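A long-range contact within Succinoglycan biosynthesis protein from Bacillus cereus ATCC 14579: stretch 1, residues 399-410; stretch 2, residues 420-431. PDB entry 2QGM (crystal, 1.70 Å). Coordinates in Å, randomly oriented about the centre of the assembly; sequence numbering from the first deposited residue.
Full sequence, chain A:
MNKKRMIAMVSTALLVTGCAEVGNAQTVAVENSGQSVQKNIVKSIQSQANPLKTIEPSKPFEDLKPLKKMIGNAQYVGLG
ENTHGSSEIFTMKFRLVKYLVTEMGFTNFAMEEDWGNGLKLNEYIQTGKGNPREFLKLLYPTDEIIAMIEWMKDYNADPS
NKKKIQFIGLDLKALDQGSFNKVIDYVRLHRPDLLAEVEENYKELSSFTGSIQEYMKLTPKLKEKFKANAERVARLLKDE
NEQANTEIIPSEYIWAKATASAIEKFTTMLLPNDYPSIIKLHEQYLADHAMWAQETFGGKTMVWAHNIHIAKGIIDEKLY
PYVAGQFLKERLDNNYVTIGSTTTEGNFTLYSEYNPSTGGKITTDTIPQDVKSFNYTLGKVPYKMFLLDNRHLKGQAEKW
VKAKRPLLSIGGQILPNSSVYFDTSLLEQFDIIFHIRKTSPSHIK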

ATOM      1  N   LYS A 399       5.156  15.908 -22.978  1.00 26.07           N
ATOM      2  CA  LYS A 399       6.591  16.127 -22.898  1.00 25.62           C
ATOM      3  C   LYS A 399       6.955  16.374 -21.436  1.00 24.83           C
ATOM      4  O   LYS A 399       8.022  15.975 -20.963  1.00 22.81           O
ATOM      5  N   TRP A 400       6.035  17.017 -20.726  1.00 23.87           N
ATOM      6  CA  TRP A 400       6.216  17.350 -19.321  1.00 25.37           C
ATOM      7  C   TRP A 400       6.323  16.135 -18.393  1.00 24.94           C
ATOM      8  O   TRP A 400       7.267  16.043 -17.606  1.00 25.44           O
ATOM      9  N   VAL A 401       5.374  15.205 -18.475  1.00 25.10           N
ATOM     10  CA  VAL A 401       5.411  14.026 -17.602  1.00 24.79           C
ATOM     11  C   VAL A 401       6.580  13.087 -17.885  1.00 25.76           C
ATOM     12  O   VAL A 401       6.997  12.328 -17.009  1.00 25.30           O
ATOM     13  N   LYS A 402       7.099  13.139 -19.109  1.00 27.15           N
ATOM     14  CA  LYS A 402       8.219  12.293 -19.512  1.00 27.41           C
ATOM     15  C   LYS A 402       9.570  12.911 -19.162  1.00 28.14           C
ATOM     16  O   LYS A 402      10.606  12.243 -19.214  1.00 29.18           O
ATOM     17  N   ALA A 403       9.560  14.191 -18.816  1.00 28.52           N
ATOM     18  CA  ALA A 403      10.780  14.901 -18.456  1.00 29.06           C
ATOM     19  C   ALA A 403      11.129  14.657 -16.992  1.00 30.10           C
ATOM     20  O   ALA A 403      10.286  14.220 -16.211  1.00 30.04           O
ATOM     21  N   LYS A 404      12.377  14.928 -16.622  1.00 30.40           N
ATOM     22  CA  LYS A 404      12.803  14.745 -15.240  1.00 31.90           C
ATOM     23  C   LYS A 404      12.684  16.048 -14.466  1.00 31.18           C
ATOM     24  O   LYS A 404      13.245  17.075 -14.859  1.00 31.91           O
ATOM     25  N   ARG A 405      11.941  15.999 -13.366  1.00 30.94           N
ATOM     26  CA  ARG A 405      11.727  17.166 -12.520  1.00 29.63           C
ATOM     27  C   ARG A 405      11.577  16.697 -11.080  1.00 27.92           C
ATOM     28  O   ARG A 405      11.344  15.516 -10.828  1.00 25.77           O
ATOM     29  N   PRO A 406      11.707  17.616 -10.113  1.00 26.50           N
ATOM     30  CA  PRO A 406      11.567  17.218  -8.711  1.00 25.57           C
ATOM     31  C   PRO A 406      10.172  16.672  -8.434  1.00 25.68           C
ATOM     32  O   PRO A 406       9.176  17.213  -8.926  1.00 25.20           O
ATOM     33  N   LEU A 407      10.108  15.592  -7.661  1.00 23.28           N
ATOM     34  CA  LEU A 407       8.832  14.989  -7.293  1.00 21.57           C
ATOM     35  C   LEU A 407       8.810  14.894  -5.778  1.00 21.99           C
ATOM     36  O   LEU A 407       9.736  14.367  -5.165  1.00 19.65           O
ATOM     37  N   LEU A 408       7.746  15.410  -5.180  1.00 20.64           N
ATOM     38  CA  LEU A 408       7.601  15.396  -3.735  1.00 19.06           C
ATOM     39  C   LEU A 408       7.335  13.987  -3.232  1.00 19.07           C
ATOM     40  O   LEU A 408       6.608  13.232  -3.867  1.00 20.33           O
ATOM     41  N   SER A 409       7.920  13.645  -2.091  1.00 20.16           N
ATOM     42  CA  SER A 409       7.723  12.334  -1.484  1.00 19.42           C
ATOM     43  C   SER A 409       8.093  12.443  -0.011  1.00 19.37           C
ATOM     44  O   SER A 409       9.252  12.656   0.339  1.00 18.88           O
ATOM     45  N   ILE A 410       7.088  12.306   0.850  1.00 18.85           N
ATOM     46  CA  ILE A 410       7.288  12.423   2.294  1.00 19.65           C
ATOM     47  C   ILE A 410       6.856  11.155   3.017  1.00 21.20           C
ATOM     48  O   ILE A 410       5.724  10.693   2.864  1.00 19.49           O
ATOM     49  N   VAL A 420      12.967  15.969   0.683  1.00 27.74           N
ATOM     50  CA  VAL A 420      11.658  15.409   0.367  1.00 25.96           C
ATOM     51  C   VAL A 420      11.282  15.549  -1.109  1.00 25.16           C
ATOM     52  O   VAL A 420      10.158  15.241  -1.506  1.00 26.42           O
ATOM     53  N   TYR A 421      12.224  16.024  -1.917  1.00 24.25           N
ATOM     54  CA  TYR A 421      12.012  16.163  -3.358  1.00 23.21           C
ATOM     55  C   TYR A 421      13.016  15.272  -4.076  1.00 24.22           C
ATOM     56  O   TYR A 421      14.188  15.216  -3.700  1.00 25.02           O
ATOM     57  N   PHE A 422      12.549  14.574  -5.104  1.00 22.99           N
ATOM     58  CA  PHE A 422      13.388  13.652  -5.850  1.00 22.62           C
ATOM     59  C   PHE A 422      13.269  13.812  -7.356  1.00 24.18           C
ATOM     60  O   PHE A 422      12.164  13.849  -7.902  1.00 23.48           O
ATOM     61  N   ASP A 423      14.417  13.900  -8.019  1.00 25.11           N
ATOM     62  CA  ASP A 423      14.450  14.068  -9.460  1.00 25.90           C
ATOM     63  C   ASP A 423      14.085  12.778 -10.187  1.00 25.15           C
ATOM     64  O   ASP A 423      14.757  11.756 -10.051  1.00 23.25           O
ATOM     65  N   THR A 424      13.010  12.841 -10.967  1.00 25.01           N
ATOM     66  CA  THR A 424      12.536  11.688 -11.716  1.00 24.72           C
ATOM     67  C   THR A 424      11.452  12.108 -12.708  1.00 25.16           C
ATOM     68  O   THR A 424      11.114  13.286 -12.809  1.00 25.02           O
ATOM     69  N   SER A 425      10.918  11.132 -13.435  1.00 24.63           N
ATOM     70  CA  SER A 425       9.863  11.379 -14.409  1.00 23.53           C
ATOM     71  C   SER A 425       8.543  10.914 -13.821  1.00 22.62           C
ATOM     72  O   SER A 425       8.472   9.836 -13.226  1.00 22.38           O
ATOM     73  N   LEU A 426       7.496  11.715 -13.990  1.00 21.32           N
ATOM     74  CA  LEU A 426       6.189  11.351 -13.445  1.00 20.50           C
ATOM     75  C   LEU A 426       5.600  10.106 -14.108  1.00 19.56           C
ATOM     76  O   LEU A 426       5.137   9.209 -13.411  1.00 17.18           O
ATOM     77  N   LEU A 427       5.617  10.053 -15.441  1.00 20.35           N
ATOM     78  CA  LEU A 427       5.087   8.895 -16.166  1.00 19.93           C
ATOM     79  C   LEU A 427       5.893   7.636 -15.831  1.00 20.65           C
ATOM     80  O   LEU A 427       5.361   6.526 -15.805  1.00 21.04           O
ATOM     81  N   GLU A 428       7.184   7.826 -15.587  1.00 21.41           N
ATOM     82  CA  GLU A 428       8.090   6.739 -15.243  1.00 23.20           C
ATOM     83  C   GLU A 428       7.595   6.019 -13.995  1.00 21.86           C
ATOM     84  O   GLU A 428       7.735   4.800 -13.864  1.00 19.96           O
ATOM     85  N   GLN A 429       7.011   6.789 -13.083  1.00 20.97           N
ATOM     86  CA  GLN A 429       6.521   6.260 -11.819  1.00 18.93           C
ATOM     87  C   GLN A 429       5.041   5.910 -11.791  1.00 18.71           C
ATOM     88  O   GLN A 429       4.660   4.877 -11.241  1.00 18.30           O
ATOM     89  N   PHE A 430       4.207   6.759 -12.391  1.00 18.37           N
ATOM     90  CA  PHE A 430       2.765   6.544 -12.352  1.00 17.94           C
ATOM     91  C   PHE A 430       2.037   6.606 -13.693  1.00 17.79           C
ATOM     92  O   PHE A 430       2.288   7.494 -14.513  1.00 17.55           O
ATOM     93  N   ASP A 431       1.112   5.674 -13.909  1.00 16.77           N
ATOM     94  CA  ASP A 431       0.326   5.664 -15.141  1.00 17.01           C
ATOM     95  C   ASP A 431      -0.686   6.803 -15.027  1.00 17.26           C
ATOM     96  O   ASP A 431      -0.937   7.539 -15.984  1.00 16.49           O
TER

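The two stretches meet as neighbouring antiparallel strands, 404-408 and 421-425, with a helix end before the first and a helix start after the second. The backbone ladder sets where the side chains go. R405 N donates to T424 O (2.9 Å) and T424 N to R405 O (3.2 Å); L407 N reaches F422 O (2.7 Å), and F422 N returns to L407 O (2.8 Å). One bond further, S409 N donates to V420 O (2.8 Å). Because side chains alternate along a strand, R405, L407, F422 and T424 share one face of the sheet, while P406, L408, Y421 and D423 share the other.

The apolar packing on the first face centres on L407, which has the largest area covered by the other stretch. Its rotamer (chi1 t, chi2 p) places CD1 3.7 Å from L426 CD1 and CD2 4.1 Å from F430 CE2, while its CB lies 3.8 Å from T424 CG2. A branched leucine suits this position, since its two methyls meet different partners. T424, with chi1 t, contributes its methyl to this packing. L426, also t and p, points toward the first stretch and carries the cluster to the helix end: its CD2 lies 4.1 Å from V401 CG1 and 4.3 Å from W400 CZ3. V401, chi1 m, uses its other methyl as well, with CG2 4.1 Å from L427 CB. Further along, F422, chi1 m, brings its CD2 3.8 Å from S409 CB; the small serine side chain lies beside the ring, and S409 O sits at the ring edge.

On the opposite face the Y421 ring, chi1 m, is the main surface. L408, chi1 t and chi2 p, lays CD1 over one ring face, 4.1 Å from the Y421 ring centroid and 20° off its normal, a CH-pi contact. L408 CB is 3.6 Å from Y421 CE1, and P406 CB is 4.0 Å from Y421 CD1, so the compact proline ring also packs against the aromatic. Tyrosine suits this place because it combines an apolar ring surface with a polar tip: Y421 OH is hydrogen-bonded elsewhere in the structure. L408 CD1 also reaches V420 CB at 4.1 Å, and V420 CG1 meets I410 CG1 at 3.9 Å.

Polar side chains gather where the strands give way to helices. S425, chi1 t, is the N-cap of the helix that follows: its OG accepts from E428 N (3.2 Å) and donates to V401 O (2.8 Å). A serine hydroxyl can do both, and so ties the helix start to the other stretch. V401 O also accepts from L427 N (3.1 Å). At the exposed margin, the long K404 side chain, chi1 m and then extended through chi3, carries NZ to 3.4 Å from E428 OE1, forming a salt bridge across the stretches. R405 instead turns back along its own strand, where NH1 donates to K404 O (3.1 Å).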

ATOM      1  CB  LYS A 399       6.964  17.339 -23.757  1.00 27.77           C
ATOM      2  CG  LYS A 399       8.433  17.451 -24.109  1.00 30.96           C
ATOM      3  CD  LYS A 399       8.664  18.648 -25.025  1.00 34.76           C
ATOM      4  CE  LYS A 399      10.125  18.769 -25.413  1.00 36.04           C
ATOM      5  NZ  LYS A 399      10.990  18.906 -24.208  1.00 38.49           N
ATOM      6  CB  TRP A 400       5.068  18.255 -18.870  1.00 26.51           C
ATOM      7  CG  TRP A 400       5.052  18.594 -17.407  1.00 28.89           C
ATOM      8  CD1 TRP A 400       5.922  19.407 -16.739  1.00 28.87           C
ATOM      9  CD2 TRP A 400       4.098  18.145 -16.440  1.00 28.38           C
ATOM     10  NE1 TRP A 400       5.567  19.493 -15.413  1.00 28.98           N
ATOM     11  CE2 TRP A 400       4.448  18.726 -15.204  1.00 28.89           C
ATOM     12  CE3 TRP A 400       2.975  17.306 -16.497  1.00 29.79           C
ATOM     13  CZ2 TRP A 400       3.717  18.494 -14.032  1.00 28.67           C
ATOM     14  CZ3 TRP A 400       2.248  17.078 -15.326  1.00 29.08           C
ATOM     15  CH2 TRP A 400       2.625  17.669 -14.117  1.00 29.08           C
ATOM     16  CB  VAL A 401       4.114  13.199 -17.695  1.00 23.33           C
ATOM     17  CG1 VAL A 401       2.939  14.004 -17.162  1.00 22.93           C
ATOM     18  CG2 VAL A 401       3.871  12.783 -19.128  1.00 22.20           C
ATOM     19  CB  LYS A 402       8.163  12.017 -21.020  1.00 26.89           C
ATOM     20  CG  LYS A 402       7.052  11.061 -21.443  1.00 28.44           C
ATOM     21  CD  LYS A 402       7.009  10.899 -22.953  1.00 29.80           C
ATOM     22  CE  LYS A 402       5.975   9.865 -23.378  1.00 31.72           C
ATOM     23  NZ  LYS A 402       6.342   8.491 -22.925  1.00 33.74           N
ATOM     24  CB  ALA A 403      10.598  16.396 -18.709  1.00 29.85           C
ATOM     25  CB  LYS A 404      14.247  14.237 -15.172  1.00 32.99           C
ATOM     26  CG  LYS A 404      14.435  12.795 -15.626  1.00 36.59           C
ATOM     27  CD  LYS A 404      15.819  12.284 -15.241  1.00 39.76           C
ATOM     28  CE  LYS A 404      16.061  10.869 -15.746  1.00 40.87           C
ATOM     29  NZ  LYS A 404      15.000   9.923 -15.298  1.00 42.07           N
ATOM     30  CB  ARG A 405      10.449  17.896 -12.938  1.00 32.13           C
ATOM     31  CG  ARG A 405      10.398  18.340 -14.396  1.00 37.23           C
ATOM     32  CD  ARG A 405      11.178  19.626 -14.626  1.00 40.75           C
ATOM     33  NE  ARG A 405      10.872  20.220 -15.928  1.00 43.49           N
ATOM     34  CZ  ARG A 405      11.551  19.984 -17.049  1.00 44.50           C
ATOM     35  NH1 ARG A 405      12.593  19.164 -17.044  1.00 45.19           N
ATOM     36  NH2 ARG A 405      11.182  20.571 -18.181  1.00 44.80           N
ATOM     37  CB  PRO A 406      11.833  18.515  -7.954  1.00 26.63           C
ATOM     38  CG  PRO A 406      12.784  19.248  -8.868  1.00 25.59           C
ATOM     39  CD  PRO A 406      12.155  19.015 -10.223  1.00 27.04           C
ATOM     40  CB  LEU A 407       8.680  13.592  -7.897  1.00 21.91           C
ATOM     41  CG  LEU A 407       7.404  12.831  -7.499  1.00 19.58           C
ATOM     42  CD1 LEU A 407       6.188  13.498  -8.128  1.00 19.73           C
ATOM     43  CD2 LEU A 407       7.498  11.391  -7.959  1.00 21.45           C
ATOM     44  CB  LEU A 408       6.435  16.283  -3.319  1.00 18.52           C
ATOM     45  CG  LEU A 408       6.083  16.206  -1.833  1.00 18.14           C
ATOM     46  CD1 LEU A 408       7.190  16.878  -1.030  1.00 18.85           C
ATOM     47  CD2 LEU A 408       4.726  16.869  -1.583  1.00 18.21           C
ATOM     48  CB  SER A 409       8.583  11.285  -2.182  1.00 21.04           C
ATOM     49  OG  SER A 409       8.131   9.977  -1.866  1.00 21.86           O
ATOM     50  CB  ILE A 410       6.479  13.602   2.879  1.00 19.91           C
ATOM     51  CG1 ILE A 410       6.853  14.904   2.148  1.00 19.84           C
ATOM     52  CG2 ILE A 410       6.760  13.729   4.373  1.00 19.14           C
ATOM     53  CD1 ILE A 410       6.014  16.098   2.564  1.00 21.57           C
ATOM     54  CB  VAL A 420      10.546  16.052   1.245  1.00 25.33           C
ATOM     55  CG1 VAL A 420      10.680  15.561   2.688  1.00 26.02           C
ATOM     56  CG2 VAL A 420      10.639  17.569   1.189  1.00 26.65           C
ATOM     57  CB  TYR A 421      12.170  17.621  -3.793  1.00 24.10           C
ATOM     58  CG  TYR A 421      10.898  18.412  -3.601  1.00 23.03           C
ATOM     59  CD1 TYR A 421       9.813  18.236  -4.458  1.00 22.99           C
ATOM     60  CD2 TYR A 421      10.760  19.298  -2.540  1.00 24.14           C
ATOM     61  CE1 TYR A 421       8.618  18.929  -4.260  1.00 23.47           C
ATOM     62  CE2 TYR A 421       9.575  19.993  -2.327  1.00 22.94           C
ATOM     63  CZ  TYR A 421       8.506  19.806  -3.189  1.00 23.64           C
ATOM     64  OH  TYR A 421       7.334  20.488  -2.971  1.00 22.13           O
ATOM     65  CB  PHE A 422      13.029  12.223  -5.449  1.00 23.38           C
ATOM     66  CG  PHE A 422      13.222  11.945  -3.987  1.00 24.26           C
ATOM     67  CD1 PHE A 422      14.449  11.491  -3.510  1.00 25.45           C
ATOM     68  CD2 PHE A 422      12.193  12.181  -3.079  1.00 23.49           C
ATOM     69  CE1 PHE A 422      14.651  11.277  -2.143  1.00 25.40           C
ATOM     70  CE2 PHE A 422      12.380  11.974  -1.711  1.00 25.65           C
ATOM     71  CZ  PHE A 422      13.612  11.520  -1.241  1.00 26.09           C
ATOM     72  CB  ASP A 423      15.836  14.545  -9.896  1.00 30.24           C
ATOM     73  CG  ASP A 423      15.873  14.941 -11.353  1.00 33.04           C
ATOM     74  OD1 ASP A 423      15.769  14.043 -12.211  1.00 36.18           O
ATOM     75  OD2 ASP A 423      15.995  16.151 -11.638  1.00 35.41           O
ATOM     76  CB  THR A 424      11.957  10.612 -10.758  1.00 25.38           C
ATOM     77  OG1 THR A 424      11.585   9.448 -11.505  1.00 26.58           O
ATOM     78  CG2 THR A 424      10.734  11.154 -10.031  1.00 25.03           C
ATOM     79  CB  SER A 425      10.152  10.621 -15.704  1.00 25.93           C
ATOM     80  OG  SER A 425       8.969  10.364 -16.431  1.00 28.52           O
ATOM     81  CB  LEU A 426       5.220  12.529 -13.567  1.00 18.76           C
ATOM     82  CG  LEU A 426       3.978  12.412 -12.676  1.00 19.25           C
ATOM     83  CD1 LEU A 426       4.356  12.546 -11.196  1.00 18.60           C
ATOM     84  CD2 LEU A 426       2.986  13.493 -13.076  1.00 19.07           C
ATOM     85  CB  LEU A 427       5.140   9.135 -17.676  1.00 22.27           C
ATOM     86  CG  LEU A 427       4.786   7.910 -18.522  1.00 23.17           C
ATOM     87  CD1 LEU A 427       3.323   7.509 -18.283  1.00 21.91           C
ATOM     88  CD2 LEU A 427       5.029   8.213 -19.989  1.00 24.88           C
ATOM     89  CB  GLU A 428       9.487   7.320 -14.988  1.00 25.36           C
ATOM     90  CG  GLU A 428      10.582   6.309 -14.702  1.00 30.13           C
ATOM     91  CD  GLU A 428      11.903   6.981 -14.356  1.00 33.09           C
ATOM     92  OE1 GLU A 428      12.277   7.950 -15.049  1.00 35.11           O
ATOM     93  OE2 GLU A 428      12.575   6.536 -13.399  1.00 36.23           O
ATOM     94  CB  GLN A 429       6.797   7.276 -10.701  1.00 18.95           C
ATOM     95  CG  GLN A 429       8.225   7.791 -10.693  1.00 18.48           C
ATOM     96  CD  GLN A 429       9.218   6.698 -10.425  1.00 21.19           C
ATOM     97  OE1 GLN A 429      10.434   6.890 -10.582  1.00 22.90           O
ATOM     98  NE2 GLN A 429       8.724   5.541 -10.010  1.00 15.31           N
ATOM     99  CB  PHE A 430       2.126   7.580 -11.418  1.00 17.33           C
ATOM    100  CG  PHE A 430       2.866   7.785 -10.111  1.00 15.84           C
ATOM    101  CD1 PHE A 430       3.048   6.732  -9.214  1.00 16.47           C
ATOM    102  CD2 PHE A 430       3.343   9.050  -9.761  1.00 18.18           C
ATOM    103  CE1 PHE A 430       3.687   6.937  -7.989  1.00 14.95           C
ATOM    104  CE2 PHE A 430       3.984   9.266  -8.538  1.00 18.22           C
ATOM    105  CZ  PHE A 430       4.157   8.205  -7.646  1.00 16.49           C
ATOM    106  CB  ASP A 431      -0.445   4.341 -15.286  1.00 17.93           C
ATOM    107  CG  ASP A 431       0.466   3.139 -15.469  1.00 20.65           C
ATOM    108  OD1 ASP A 431       1.365   3.196 -16.331  1.00 21.41           O
ATOM    109  OD2 ASP A 431       0.273   2.126 -14.760  1.00 22.15           O
TER